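Local coordinates for ferulic acid decarboxylase 1 (Candida dubliniensis, PDB 4ZAD), which is a prenylated-FMN and manganese-dependent decarboxylase that probably converts ferulic, coumaric and cinnamic acids reversibly to their vinyl derivatives, at residues I429-Y432 and T433-T437; L120-N123 and D124-P127; T27-P31 and N32-G36; Q506-D509 and K510-K513; T342-L345 and I346-P350. All blocks are in the same frame, centred on the assembly; numbering follows the deposited sequence.

Contact 1 (I429-Y432 and T433-T437); sequences IWAY and TTRHT
Thr433 folds back on Ile429 in the last turn of helix 425-434, at the dimer interface. Its OG1 sits between the backbone N and the carbonyl carbon (chi1 56°). From there it donates to Ile429 O at 3.0 Å, in the carbonyl plane, and the backbone N of Thr433 binds the same oxygen. The methyl CG2 packs on Ile429 CD1 at 3.6 Å. Thr434 repeats the pattern one residue on. Its OG1 reaches Trp430 O at 2.6 Å from above the carbonyl plane, and Thr434 N donates to the same oxygen. The same OG1 lies over one face of the Trp430 indole and bonds to Tyr293 OH of the second subunit. Arg435 leaves helical geometry, and its N makes a weak bond to Ala431 O. Its extended chain carries the guanidinium over the six-membered ring of Trp430 in a cation-pi contact, with CZ 4.8 Å from the ring centroid. The guanidinium plane stands steeply to the ring, at 76°. Arg435 NH2 forms a salt bridge with Asp419, and NE is hydrogen-bonded to Tyr293 OH of the second subunit, while Trp430 NE1 donates to His291 O of that subunit. His436 turns back to Tyr432. Its ring edge meets the tyrosine face in a T-shaped stack, with planes at 57°, and His436 ND1 donates to Tyr432 O at 2.7 Å, with the acceptor oxygen close to the imidazole plane.

Contact 2 (L120-N123 and D124-P127); sequences LVPN and DQSP
Gln125 N donates to Pro122 O at 2.9 Å, and Ser126 N donates to Asn123 O at 3.3 Å, two successive bonds that each span three residues. The side chain of Gln125 then folds back over the start of the turn. Its CB meets the methyl CG2 of Val121 at 3.8 Å, and the two side chains cross at about a right angle. The rest of the chain is extended beyond CG (chi2 -168°), which carries the amide to the proline ring. There Gln125 NE2 lies 3.6 Å from Pro122 CD. This is a short 3-10 turn on the surface, in the loop between strands 119-120 and 131-134. Val121 ties the turn to strand 253-256: its backbone bonds to Val254, and its side chain touches Pro253 and Val255. Ser126 is the buried residue of the turn. Its CB approaches Asn123 O to 3.7 Å, and its OG, anti to its own backbone N (chi1 169°), is hydrogen-bonded to Ala266 O.

Contact 3 (T27-P31 and N32-G36); sequences TEVDP and NLEVG
Asp30 and Glu34 hold each other by backbone and side chain. Asp30 N donates to Glu34 OE1 at 3.1 Å, a nearly straight bond (164°) that meets the oxygen from above the carboxylate plane. In return Glu34 N makes a weak bond to Asp30 O. The Asp30 carboxylate reaches forward, where the Glu34 one reached back. Its OD1 accepts from Asn32 N at 3.2 Å, which makes an Asx turn just before helix 34-45. A weak bond from Leu33 N to Pro31 O tightens the same bend. Outside this polar shell, Val29 CG1 packs on Glu34 CB at 3.6 Å and on Val35 CG2 at 3.9 Å. Both valines rest on Phe52 of strand 49-52. Tyr511 of the second subunit packs on Val29 and Glu34. Asp30 OD2 and Glu34 OE2 are 4.9 Å apart, and if both are ionised, their like charges probably repel. The backbone N-H groups that bind both carboxylates, and a long, weak ion pair from Glu34 to Lys503 of the second subunit, may offset this cost.

Contact 4 (Q506-D509 and K510-K513); sequences QNWD and KYYK
Trp508 and Tyr512 set their rings nearly parallel, the planes only 12° apart. The rings are displaced so far that little of one faces the other, with the six-membered ring of Trp508 and the Tyr512 ring 4.5 Å apart between centroids. Trp508 CZ2 sits over one face of Tyr512, though the model brings these rings doubtfully close. Trp508 NE1 lies 3.4 Å from Tyr512 CB. The indole reaches this place because its CG is anti to the backbone N (chi1 -167°). Tyr511 turns the edge of its ring to Trp508 CA. Its CD2 lies 4.3 Å from Trp508 CE3, and its CE2 is 3.9 Å from Asn507 CB. The Asn507 side chain runs alongside that of Lys510, with Asn507 ND2 3.7 Å from Lys510 CD. Backbone bonds hold the turn. Lys510 N donates to Asn507 O at 2.9 Å, and Tyr512 N donates to Trp508 O at 2.8 Å and 167°. In the dimer, Lys41 of the second subunit makes a cation-pi contact with Trp508, and Tyr512 OH bonds to Ala48 O of that subunit. The arrangement is a short C-terminal helix, 508-511, with near-parallel, displaced rings of Trp508 and Tyr512 at its end, docked on the partner subunit.

Contact 5 (T342-L345 and I346-P350); sequences TKYL and ISQHP
Ile346 packs against Thr342 in the final turns of helix 334-347, with Tyr344 and Leu345 on the same turns. Ile346 N donates to Thr342 O at 3.0 Å and makes a weak bond to Lys343 O. Its CG1 is anti to the carbonyl carbon (chi1 -83°), which lays the chain back along the helix. Ile346 CD1 then meets the methyl CG2 of Thr342 at 3.8 Å. The buried Ile346 side chain also touches Phe396 of helix 386-399 and Val356 and Val359 of strand 356-360. The Tyr344 ring swings toward Gln348, whose CG lies over one face of it, 4.0 Å from Tyr344 CZ. The Gln348 chain turns at chi2 (-68°), and the amide comes to rest near the hydroxyl, with its plane almost parallel to the ring (6°). Leu345 meets the second segment mainly through its backbone. Its side chain touches Cys403 and is about 8 Å from that of Lys405, which binds the prenylated FMN. Ser347 N donates to Lys343 O at 3.1 Å, and Gln348 N donates to Leu345 O at 3.2 Å, the latter from above the carbonyl plane.

In the fold
From the N terminus the order is contact 3, contact 2, contact 5, contact 1, contact 4. Each closes a short turn within one continuous stretch, so none nests or crosses. Contact 3 joins strand 22-25 to helix 34-45, and contact 2 bends the loop between strands 119-120 and 131-134. Contacts 5 and 1 lie in the last turns of helices 334-347 and 425-434 of the C-terminal domain, their centres about 25 Å apart. Contact 4 ends the chain. Contacts 1, 3 and 4 also touch the second subunit. Contacts 3 and 4 lie about 50 Å apart between centres in one chain, but meet across the dimer: Thr27 OG1 bonds to Lys510 O of the second subunit.

Contact 1 (I429-Y432 and T433-T437)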
loop_
_atom_site.group_PDB
_atom_site.type_symbol
_atom_site.label_atom_id
_atom_site.label_comp_id
_atom_site.label_asym_id
_atom_site.label_seq_id
_atom_site.Cartn_x
_atom_site.Cartn_y
_atom_site.Cartn_z
ATOM N N ILE A 429 5.337 -2.625 -0.602
ATOM C CA ILE A 429 5.293 -1.217 -0.208
ATOM C C ILE A 429 6.379 -0.847 0.803
ATOM O O ILE A 429 6.857 0.250 0.784
ATOM C CB ILE A 429 3.911 -0.769 0.301
ATOM C CG1 ILE A 429 3.838 0.760 0.365
ATOM C CG2 ILE A 429 3.651 -1.315 1.735
ATOM C CD1 ILE A 429 4.254 1.496 -0.841
ATOM N N TRP A 430 6.772 -1.745 1.686
ATOM C CA TRP A 430 7.917 -1.477 2.556
ATOM C C TRP A 430 9.152 -1.218 1.708
ATOM O O TRP A 430 9.830 -0.232 1.844
ATOM C CB TRP A 430 8.157 -2.666 3.482
ATOM C CG TRP A 430 9.375 -2.613 4.300
ATOM C CD1 TRP A 430 9.762 -1.605 5.092
ATOM C CD2 TRP A 430 10.373 -3.637 4.433
ATOM N NE1 TRP A 430 10.960 -1.906 5.703
ATOM C CE2 TRP A 430 11.343 -3.159 5.325
ATOM C CE3 TRP A 430 10.540 -4.904 3.878
ATOM C CZ2 TRP A 430 12.447 -3.899 5.691
ATOM C CZ3 TRP A 430 11.659 -5.657 4.242
ATOM C CH2 TRP A 430 12.578 -5.161 5.144
ATOM N N ALA A 431 9.405 -2.114 0.783
ATOM C CA ALA A 431 10.593 -2.027 -0.021
ATOM C C ALA A 431 10.572 -0.785 -0.902
ATOM O O ALA A 431 11.617 -0.224 -1.209
ATOM C CB ALA A 431 10.729 -3.296 -0.846
ATOM N N TYR A 432 9.397 -0.337 -1.324
ATOM C CA TYR A 432 9.354 0.710 -2.348
ATOM C C TYR A 432 9.638 2.044 -1.718
ATOM O O TYR A 432 10.273 2.909 -2.308
ATOM C CB TYR A 432 7.999 0.736 -3.034
ATOM C CG TYR A 432 7.798 1.898 -4.007
ATOM C CD1 TYR A 432 8.099 1.755 -5.338
ATOM C CD2 TYR A 432 7.302 3.121 -3.586
ATOM C CE1 TYR A 432 7.911 2.783 -6.241
ATOM C CE2 TYR A 432 7.115 4.176 -4.476
ATOM C CZ TYR A 432 7.421 3.993 -5.812
ATOM O OH TYR A 432 7.250 4.996 -6.738
ATOM N N THR A 433 9.141 2.225 -0.505
ATOM C CA THR A 433 9.271 3.507 0.154
ATOM C C THR A 433 10.626 3.608 0.849
ATOM O O THR A 433 11.195 4.685 0.911
ATOM C CB THR A 433 8.114 3.739 1.113
ATOM O OG1 THR A 433 8.045 2.667 2.025
ATOM C CG2 THR A 433 6.816 3.728 0.358
ATOM N N THR A 434 11.168 2.491 1.327
ATOM C CA THR A 434 12.417 2.515 2.083
ATOM C C THR A 434 13.676 2.259 1.267
ATOM O O THR A 434 14.757 2.484 1.773
ATOM C CB THR A 434 12.383 1.527 3.326
ATOM O OG1 THR A 434 12.186 0.157 2.915
ATOM C CG2 THR A 434 11.293 1.915 4.259
ATOM N N ARG A 435 13.565 1.794 0.021
ATOM C CA ARG A 435 14.766 1.479 -0.776
ATOM C C ARG A 435 15.054 2.333 -2.038
ATOM O O ARG A 435 15.954 2.010 -2.774
ATOM C CB ARG A 435 14.740 0.002 -1.171
ATOM C CG ARG A 435 14.506 -0.912 0.010
ATOM C CD ARG A 435 14.797 -2.398 -0.271
ATOM N NE ARG A 435 14.422 -3.178 0.894
ATOM C CZ ARG A 435 14.419 -4.494 0.970
ATOM N NH1 ARG A 435 14.835 -5.224 -0.056
ATOM N NH2 ARG A 435 14.052 -5.088 2.116
ATOM N N HIS A 436 14.313 3.399 -2.311
ATOM C CA HIS A 436 14.616 4.210 -3.502
ATOM C C HIS A 436 14.512 5.667 -3.155
ATOM O O HIS A 436 13.532 6.093 -2.550
ATOM C CB HIS A 436 13.672 3.882 -4.683
ATOM C CG HIS A 436 12.487 4.786 -4.798
ATOM N ND1 HIS A 436 11.269 4.495 -4.231
ATOM C CD2 HIS A 436 12.326 5.978 -5.426
ATOM C CE1 HIS A 436 10.403 5.460 -4.509
ATOM N NE2 HIS A 436 11.023 6.377 -5.233
ATOM N N THR A 437 15.529 6.428 -3.538
ATOM C CA THR A 437 15.488 7.885 -3.443
ATOM C C THR A 437 14.449 8.468 -4.380
ATOM O O THR A 437 14.542 8.306 -5.567
ATOM C CB THR A 437 16.828 8.489 -3.830
ATOM O OG1 THR A 437 17.814 8.011 -2.933
ATOM C CG2 THR A 437 16.789 9.997 -3.730
#

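Contact 2 (L120-N123 and D124-P127)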
loop_
_atom_site.group_PDB
_atom_site.type_symbol
_atom_site.label_atom_id
_atom_site.label_comp_id
_atom_site.label_asym_id
_atom_site.label_seq_id
_atom_site.Cartn_x
_atom_site.Cartn_y
_atom_site.Cartn_z
ATOM N N LEU A 120 -12.612 -28.871 -35.148
ATOM C CA LEU A 120 -13.983 -28.676 -35.600
ATOM C C LEU A 120 -14.878 -29.854 -35.207
ATOM O O LEU A 120 -14.469 -30.996 -35.279
ATOM C CB LEU A 120 -13.976 -28.536 -37.124
ATOM C CG LEU A 120 -15.312 -28.284 -37.826
ATOM C CD1 LEU A 120 -15.949 -27.028 -37.248
ATOM C CD2 LEU A 120 -15.068 -28.202 -39.394
ATOM N N VAL A 121 -16.100 -29.568 -34.797
ATOM C CA VAL A 121 -17.097 -30.604 -34.569
ATOM C C VAL A 121 -18.446 -30.136 -35.142
ATOM O O VAL A 121 -18.598 -28.965 -35.506
ATOM C CB VAL A 121 -17.260 -30.874 -33.077
ATOM C CG1 VAL A 121 -15.899 -31.017 -32.423
ATOM C CG2 VAL A 121 -18.081 -29.741 -32.431
ATOM N N PRO A 122 -19.428 -31.056 -35.243
ATOM C CA PRO A 122 -20.683 -30.664 -35.880
ATOM C C PRO A 122 -21.559 -29.838 -34.961
ATOM O O PRO A 122 -21.425 -29.936 -33.742
ATOM C CB PRO A 122 -21.360 -31.988 -36.210
ATOM C CG PRO A 122 -20.627 -33.045 -35.438
ATOM C CD PRO A 122 -19.298 -32.521 -35.079
ATOM N N ASN A 123 -22.459 -29.058 -35.574
ATOM C CA ASN A 123 -23.290 -28.078 -34.889
ATOM C C ASN A 123 -24.092 -28.648 -33.720
ATOM O O ASN A 123 -24.399 -27.907 -32.779
ATOM C CB ASN A 123 -24.206 -27.365 -35.892
ATOM C CG ASN A 123 -23.452 -26.348 -36.769
ATOM O OD1 ASN A 123 -22.222 -26.332 -36.836
ATOM N ND2 ASN A 123 -24.207 -25.486 -37.447
ATOM N N ASP A 124 -24.408 -29.946 -33.756
ATOM C CA ASP A 124 -25.160 -30.567 -32.656
ATOM C C ASP A 124 -24.309 -30.953 -31.432
ATOM O O ASP A 124 -24.850 -31.378 -30.394
ATOM C CB ASP A 124 -26.059 -31.742 -33.118
ATOM C CG ASP A 124 -25.283 -32.925 -33.701
ATOM O OD1 ASP A 124 -24.324 -33.419 -33.055
ATOM O OD2 ASP A 124 -25.662 -33.361 -34.815
ATOM N N GLN A 125 -23.000 -30.768 -31.506
ATOM C CA GLN A 125 -22.220 -30.857 -30.280
ATOM C C GLN A 125 -22.108 -29.515 -29.515
ATOM O O GLN A 125 -21.484 -29.461 -28.462
ATOM C CB GLN A 125 -20.856 -31.493 -30.555
ATOM C CG GLN A 125 -20.941 -32.984 -30.955
ATOM C CD GLN A 125 -19.573 -33.657 -30.925
ATOM O OE1 GLN A 125 -18.776 -33.450 -29.979
ATOM N NE2 GLN A 125 -19.270 -34.445 -31.978
ATOM N N SER A 126 -22.729 -28.454 -30.031
ATOM C CA SER A 126 -22.702 -27.136 -29.405
ATOM C C SER A 126 -24.083 -26.752 -28.897
ATOM O O SER A 126 -25.026 -26.632 -29.672
ATOM C CB SER A 126 -22.243 -26.069 -30.418
ATOM O OG SER A 126 -22.450 -24.740 -29.935
ATOM N N PRO A 127 -24.203 -26.527 -27.587
ATOM C CA PRO A 127 -25.450 -26.033 -27.026
ATOM C C PRO A 127 -25.990 -24.724 -27.601
ATOM O O PRO A 127 -27.189 -24.566 -27.679
ATOM C CB PRO A 127 -25.109 -25.849 -25.544
ATOM C CG PRO A 127 -24.043 -26.851 -25.266
ATOM C CD PRO A 127 -23.282 -27.024 -26.550
#

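Contact 3 (T27-P31 and N32-G36)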
loop_
_atom_site.group_PDB
_atom_site.type_symbol
_atom_site.label_atom_id
_atom_site.label_comp_id
_atom_site.label_asym_id
_atom_site.label_seq_id
_atom_site.Cartn_x
_atom_site.Cartn_y
_atom_site.Cartn_z
ATOM N N THR A 27 -34.105 -12.934 -6.430
ATOM C CA THR A 27 -34.813 -11.646 -6.276
ATOM C C THR A 27 -34.612 -10.712 -7.468
ATOM O O THR A 27 -33.483 -10.486 -7.930
ATOM C CB THR A 27 -34.284 -10.880 -5.049
ATOM O OG1 THR A 27 -34.262 -11.765 -3.935
ATOM C CG2 THR A 27 -35.134 -9.662 -4.755
ATOM N N GLU A 28 -35.683 -10.106 -7.943
ATOM C CA GLU A 28 -35.530 -9.236 -9.093
ATOM C C GLU A 28 -34.500 -8.143 -8.803
ATOM O O GLU A 28 -34.594 -7.419 -7.805
ATOM C CB GLU A 28 -36.849 -8.623 -9.541
ATOM C CG GLU A 28 -36.702 -7.918 -10.881
ATOM C CD GLU A 28 -37.943 -7.122 -11.275
ATOM O OE1 GLU A 28 -38.907 -7.761 -11.764
ATOM O OE2 GLU A 28 -37.921 -5.865 -11.109
ATOM N N VAL A 29 -33.515 -8.043 -9.694
ATOM C CA VAL A 29 -32.469 -7.009 -9.656
ATOM C C VAL A 29 -32.499 -6.273 -10.983
ATOM O O VAL A 29 -32.733 -6.884 -12.032
ATOM C CB VAL A 29 -31.082 -7.658 -9.440
ATOM C CG1 VAL A 29 -29.958 -6.612 -9.482
ATOM C CG2 VAL A 29 -31.092 -8.451 -8.130
ATOM N N ASP A 30 -32.288 -4.957 -10.920
ATOM C CA ASP A 30 -32.449 -4.065 -12.084
ATOM C C ASP A 30 -31.112 -3.945 -12.769
ATOM O O ASP A 30 -30.121 -3.655 -12.116
ATOM C CB ASP A 30 -32.967 -2.670 -11.656
ATOM C CG ASP A 30 -33.429 -1.794 -12.845
ATOM O OD1 ASP A 30 -33.317 -2.195 -14.010
ATOM O OD2 ASP A 30 -33.909 -0.663 -12.626
ATOM N N PRO A 31 -31.071 -4.195 -14.082
ATOM C CA PRO A 31 -29.845 -3.969 -14.881
ATOM C C PRO A 31 -29.313 -2.544 -14.794
ATOM O O PRO A 31 -28.088 -2.305 -14.859
ATOM C CB PRO A 31 -30.300 -4.267 -16.310
ATOM C CG PRO A 31 -31.423 -5.256 -16.148
ATOM C CD PRO A 31 -32.070 -5.003 -14.812
ATOM N N ASN A 32 -30.241 -1.605 -14.662
ATOM C CA ASN A 32 -29.875 -0.223 -14.409
ATOM C C ASN A 32 -29.341 -0.041 -12.994
ATOM O O ASN A 32 -30.110 0.158 -12.059
ATOM C CB ASN A 32 -31.055 0.720 -14.652
ATOM C CG ASN A 32 -30.645 2.169 -14.569
ATOM O OD1 ASN A 32 -29.469 2.484 -14.736
ATOM N ND2 ASN A 32 -31.603 3.063 -14.313
ATOM N N LEU A 33 -28.021 -0.160 -12.877
ATOM C CA LEU A 33 -27.204 0.227 -11.721
ATOM C C LEU A 33 -27.094 -0.754 -10.589
ATOM O O LEU A 33 -26.172 -0.621 -9.814
ATOM C CB LEU A 33 -27.570 1.601 -11.147
ATOM C CG LEU A 33 -27.254 2.814 -12.036
ATOM C CD1 LEU A 33 -27.702 4.117 -11.372
ATOM C CD2 LEU A 33 -25.759 2.881 -12.455
ATOM N N GLU A 34 -27.984 -1.724 -10.444
ATOM C CA GLU A 34 -27.940 -2.590 -9.242
ATOM C C GLU A 34 -27.039 -3.789 -9.461
ATOM O O GLU A 34 -26.480 -4.359 -8.511
ATOM C CB GLU A 34 -29.356 -3.095 -8.848
ATOM C CG GLU A 34 -30.405 -1.993 -8.650
ATOM C CD GLU A 34 -31.790 -2.503 -8.187
ATOM O OE1 GLU A 34 -31.993 -3.733 -8.066
ATOM O OE2 GLU A 34 -32.677 -1.635 -7.958
ATOM N N VAL A 35 -26.947 -4.231 -10.709
ATOM C CA VAL A 35 -26.126 -5.373 -11.003
ATOM C C VAL A 35 -24.700 -4.959 -10.665
ATOM O O VAL A 35 -23.990 -5.672 -9.987
ATOM C CB VAL A 35 -26.283 -5.822 -12.469
ATOM C CG1 VAL A 35 -25.214 -6.790 -12.860
ATOM C CG2 VAL A 35 -27.646 -6.457 -12.670
ATOM N N GLY A 36 -24.331 -3.754 -11.079
ATOM C CA GLY A 36 -23.029 -3.204 -10.780
ATOM C C GLY A 36 -22.748 -2.942 -9.308
ATOM O O GLY A 36 -21.627 -3.155 -8.847
#

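Contact 4 (Q506-D509 and K510-K513)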
loop_
_atom_site.group_PDB
_atom_site.type_symbol
_atom_site.label_atom_id
_atom_site.label_comp_id
_atom_site.label_asym_id
_atom_site.label_seq_id
_atom_site.Cartn_x
_atom_site.Cartn_y
_atom_site.Cartn_z
ATOM N N GLN A 506 6.085 -21.776 19.336
ATOM C CA GLN A 506 5.672 -22.998 19.999
ATOM C C GLN A 506 5.046 -22.646 21.358
ATOM O O GLN A 506 3.969 -23.156 21.680
ATOM C CB GLN A 506 6.838 -24.001 20.138
ATOM N N ASN A 507 5.647 -21.746 22.130
ATOM C CA ASN A 507 5.140 -21.474 23.490
ATOM C C ASN A 507 4.259 -20.216 23.607
ATOM O O ASN A 507 4.090 -19.659 24.685
ATOM C CB ASN A 507 6.304 -21.428 24.510
ATOM C CG ASN A 507 6.916 -22.826 24.782
ATOM O OD1 ASN A 507 7.638 -23.383 23.940
ATOM N ND2 ASN A 507 6.605 -23.394 25.961
ATOM N N TRP A 508 3.668 -19.776 22.513
ATOM C CA TRP A 508 2.879 -18.555 22.580
ATOM C C TRP A 508 1.765 -18.618 23.632
ATOM O O TRP A 508 1.490 -17.618 24.255
ATOM C CB TRP A 508 2.314 -18.174 21.207
ATOM C CG TRP A 508 1.766 -16.789 21.183
ATOM C CD1 TRP A 508 0.453 -16.434 21.110
ATOM C CD2 TRP A 508 2.504 -15.571 21.274
ATOM N NE1 TRP A 508 0.325 -15.066 21.137
ATOM C CE2 TRP A 508 1.566 -14.512 21.241
ATOM C CE3 TRP A 508 3.858 -15.268 21.393
ATOM C CZ2 TRP A 508 1.940 -13.188 21.309
ATOM C CZ3 TRP A 508 4.231 -13.962 21.443
ATOM C CH2 TRP A 508 3.275 -12.930 21.404
ATOM N N ASP A 509 1.129 -19.775 23.835
ATOM C CA ASP A 509 0.021 -19.882 24.808
ATOM C C ASP A 509 0.503 -19.666 26.237
ATOM O O ASP A 509 -0.285 -19.270 27.108
ATOM C CB ASP A 509 -0.688 -21.240 24.722
ATOM C CG ASP A 509 -1.525 -21.411 23.440
ATOM O OD1 ASP A 509 -1.826 -20.422 22.734
ATOM O OD2 ASP A 509 -1.895 -22.569 23.149
ATOM N N LYS A 510 1.789 -19.922 26.471
ATOM C CA LYS A 510 2.413 -19.709 27.770
ATOM C C LYS A 510 2.649 -18.192 28.037
ATOM O O LYS A 510 2.568 -17.720 29.184
ATOM C CB LYS A 510 3.721 -20.513 27.824
ATOM C CG LYS A 510 4.185 -20.948 29.214
ATOM C CD LYS A 510 5.434 -21.888 29.123
ATOM C CE LYS A 510 6.732 -21.242 29.687
ATOM N NZ LYS A 510 8.021 -21.942 29.252
ATOM N N TYR A 511 2.904 -17.437 26.969
ATOM C CA TYR A 511 3.066 -15.974 27.046
ATOM C C TYR A 511 1.746 -15.232 27.027
ATOM O O TYR A 511 1.458 -14.429 27.912
ATOM C CB TYR A 511 3.939 -15.487 25.889
ATOM C CG TYR A 511 5.282 -16.164 25.901
ATOM C CD1 TYR A 511 6.140 -15.979 26.944
ATOM C CD2 TYR A 511 5.663 -17.011 24.914
ATOM C CE1 TYR A 511 7.349 -16.590 26.996
ATOM C CE2 TYR A 511 6.879 -17.636 24.960
ATOM C CZ TYR A 511 7.726 -17.409 26.009
ATOM O OH TYR A 511 8.953 -18.013 26.100
ATOM N N TYR A 512 0.954 -15.498 26.004
ATOM C CA TYR A 512 -0.345 -14.853 25.808
ATOM C C TYR A 512 -1.529 -15.763 26.239
ATOM O O TYR A 512 -2.300 -16.244 25.401
ATOM C CB TYR A 512 -0.467 -14.390 24.345
ATOM C CG TYR A 512 0.025 -12.989 24.181
ATOM C CD1 TYR A 512 1.363 -12.682 24.392
ATOM C CD2 TYR A 512 -0.855 -11.963 23.859
ATOM C CE1 TYR A 512 1.815 -11.388 24.295
ATOM C CE2 TYR A 512 -0.426 -10.672 23.755
ATOM C CZ TYR A 512 0.923 -10.369 23.980
ATOM O OH TYR A 512 1.367 -9.056 23.861
ATOM N N LYS A 513 -1.654 -15.991 27.553
ATOM C CA LYS A 513 -2.751 -16.818 28.098
ATOM C C LYS A 513 -3.981 -15.970 28.468
ATOM O O LYS A 513 -5.033 -16.101 27.822
ATOM C CB LYS A 513 -2.290 -17.704 29.287
ATOM C CG LYS A 513 -1.657 -16.983 30.478
ATOM C CD LYS A 513 -1.312 -17.954 31.640
ATOM C CE LYS A 513 0.040 -18.693 31.405
ATOM N NZ LYS A 513 0.613 -19.464 32.594
#

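Contact 5 (T342-L345 and I346-P350)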
loop_
_atom_site.group_PDB
_atom_site.type_symbol
_atom_site.label_atom_id
_atom_site.label_comp_id
_atom_site.label_asym_id
_atom_site.label_seq_id
_atom_site.Cartn_x
_atom_site.Cartn_y
_atom_site.Cartn_z
ATOM N N THR A 342 4.975 -11.459 -19.255
ATOM C CA THR A 342 6.254 -10.803 -19.094
ATOM C C THR A 342 7.284 -11.762 -18.460
ATOM O O THR A 342 8.498 -11.699 -18.750
ATOM C CB THR A 342 6.129 -9.523 -18.297
ATOM O OG1 THR A 342 5.088 -8.707 -18.863
ATOM C CG2 THR A 342 7.457 -8.759 -18.311
ATOM N N LYS A 343 6.792 -12.675 -17.620
ATOM C CA LYS A 343 7.671 -13.688 -17.029
ATOM C C LYS A 343 8.161 -14.562 -18.173
ATOM O O LYS A 343 9.332 -14.778 -18.301
ATOM C CB LYS A 343 6.939 -14.554 -16.004
ATOM C CG LYS A 343 7.723 -14.897 -14.784
ATOM C CD LYS A 343 8.911 -15.838 -14.998
ATOM C CE LYS A 343 9.188 -16.702 -13.673
ATOM N NZ LYS A 343 7.920 -17.390 -13.072
ATOM N N TYR A 344 7.251 -15.028 -19.024
ATOM C CA TYR A 344 7.665 -15.871 -20.107
ATOM C C TYR A 344 8.727 -15.167 -20.936
ATOM O O TYR A 344 9.833 -15.658 -21.066
ATOM C CB TYR A 344 6.515 -16.375 -20.984
ATOM C CG TYR A 344 7.065 -17.247 -22.095
ATOM C CD1 TYR A 344 7.568 -18.535 -21.828
ATOM C CD2 TYR A 344 7.193 -16.758 -23.384
ATOM C CE1 TYR A 344 8.145 -19.308 -22.840
ATOM C CE2 TYR A 344 7.762 -17.519 -24.386
ATOM C CZ TYR A 344 8.232 -18.779 -24.115
ATOM O OH TYR A 344 8.780 -19.518 -25.150
ATOM N N LEU A 345 8.404 -14.003 -21.469
ATOM C CA LEU A 345 9.335 -13.287 -22.317
ATOM C C LEU A 345 10.706 -13.043 -21.668
ATOM O O LEU A 345 11.722 -13.078 -22.343
ATOM C CB LEU A 345 8.694 -11.970 -22.780
ATOM C CG LEU A 345 7.596 -12.136 -23.829
ATOM C CD1 LEU A 345 7.027 -10.801 -24.279
ATOM C CD2 LEU A 345 8.208 -12.860 -25.034
ATOM N N ILE A 346 10.737 -12.825 -20.358
ATOM C CA ILE A 346 11.972 -12.460 -19.637
ATOM C C ILE A 346 12.898 -13.678 -19.516
ATOM O O ILE A 346 14.097 -13.618 -19.719
ATOM C CB ILE A 346 11.614 -11.896 -18.247
ATOM C CG1 ILE A 346 11.251 -10.426 -18.358
ATOM C CG2 ILE A 346 12.735 -12.012 -17.312
ATOM C CD1 ILE A 346 10.943 -9.732 -17.005
ATOM N N SER A 347 12.303 -14.759 -19.080
ATOM C CA SER A 347 12.726 -16.135 -19.320
ATOM C C SER A 347 13.571 -16.430 -20.545
ATOM O O SER A 347 14.446 -17.255 -20.523
ATOM C CB SER A 347 11.433 -16.871 -19.522
ATOM O OG SER A 347 11.601 -18.219 -19.741
ATOM N N GLN A 348 13.237 -15.805 -21.650
ATOM C CA GLN A 348 13.907 -16.066 -22.893
ATOM C C GLN A 348 14.984 -15.038 -23.146
ATOM O O GLN A 348 15.633 -15.114 -24.168
ATOM C CB GLN A 348 12.892 -16.038 -24.029
ATOM C CG GLN A 348 11.889 -17.147 -23.957
ATOM C CD GLN A 348 12.510 -18.518 -24.207
ATOM O OE1 GLN A 348 12.528 -19.372 -23.319
ATOM N NE2 GLN A 348 13.029 -18.727 -25.419
ATOM N N HIS A 349 15.163 -14.078 -22.227
ATOM C CA HIS A 349 16.180 -13.033 -22.358
ATOM C C HIS A 349 17.464 -13.522 -21.769
ATOM O O HIS A 349 17.496 -13.843 -20.574
ATOM C CB HIS A 349 15.790 -11.768 -21.623
ATOM C CG HIS A 349 16.537 -10.554 -22.073
ATOM N ND1 HIS A 349 17.774 -10.218 -21.583
ATOM C CD2 HIS A 349 16.212 -9.593 -22.973
ATOM C CE1 HIS A 349 18.176 -9.094 -22.153
ATOM N NE2 HIS A 349 17.247 -8.693 -23.003
ATOM N N PRO A 350 18.542 -13.554 -22.583
ATOM C CA PRO A 350 19.796 -14.189 -22.127
ATOM C C PRO A 350 20.377 -13.619 -20.829
ATOM O O PRO A 350 21.014 -14.350 -20.105
ATOM C CB PRO A 350 20.770 -14.012 -23.320
ATOM C CG PRO A 350 20.147 -12.996 -24.226
ATOM C CD PRO A 350 18.639 -13.076 -23.979
#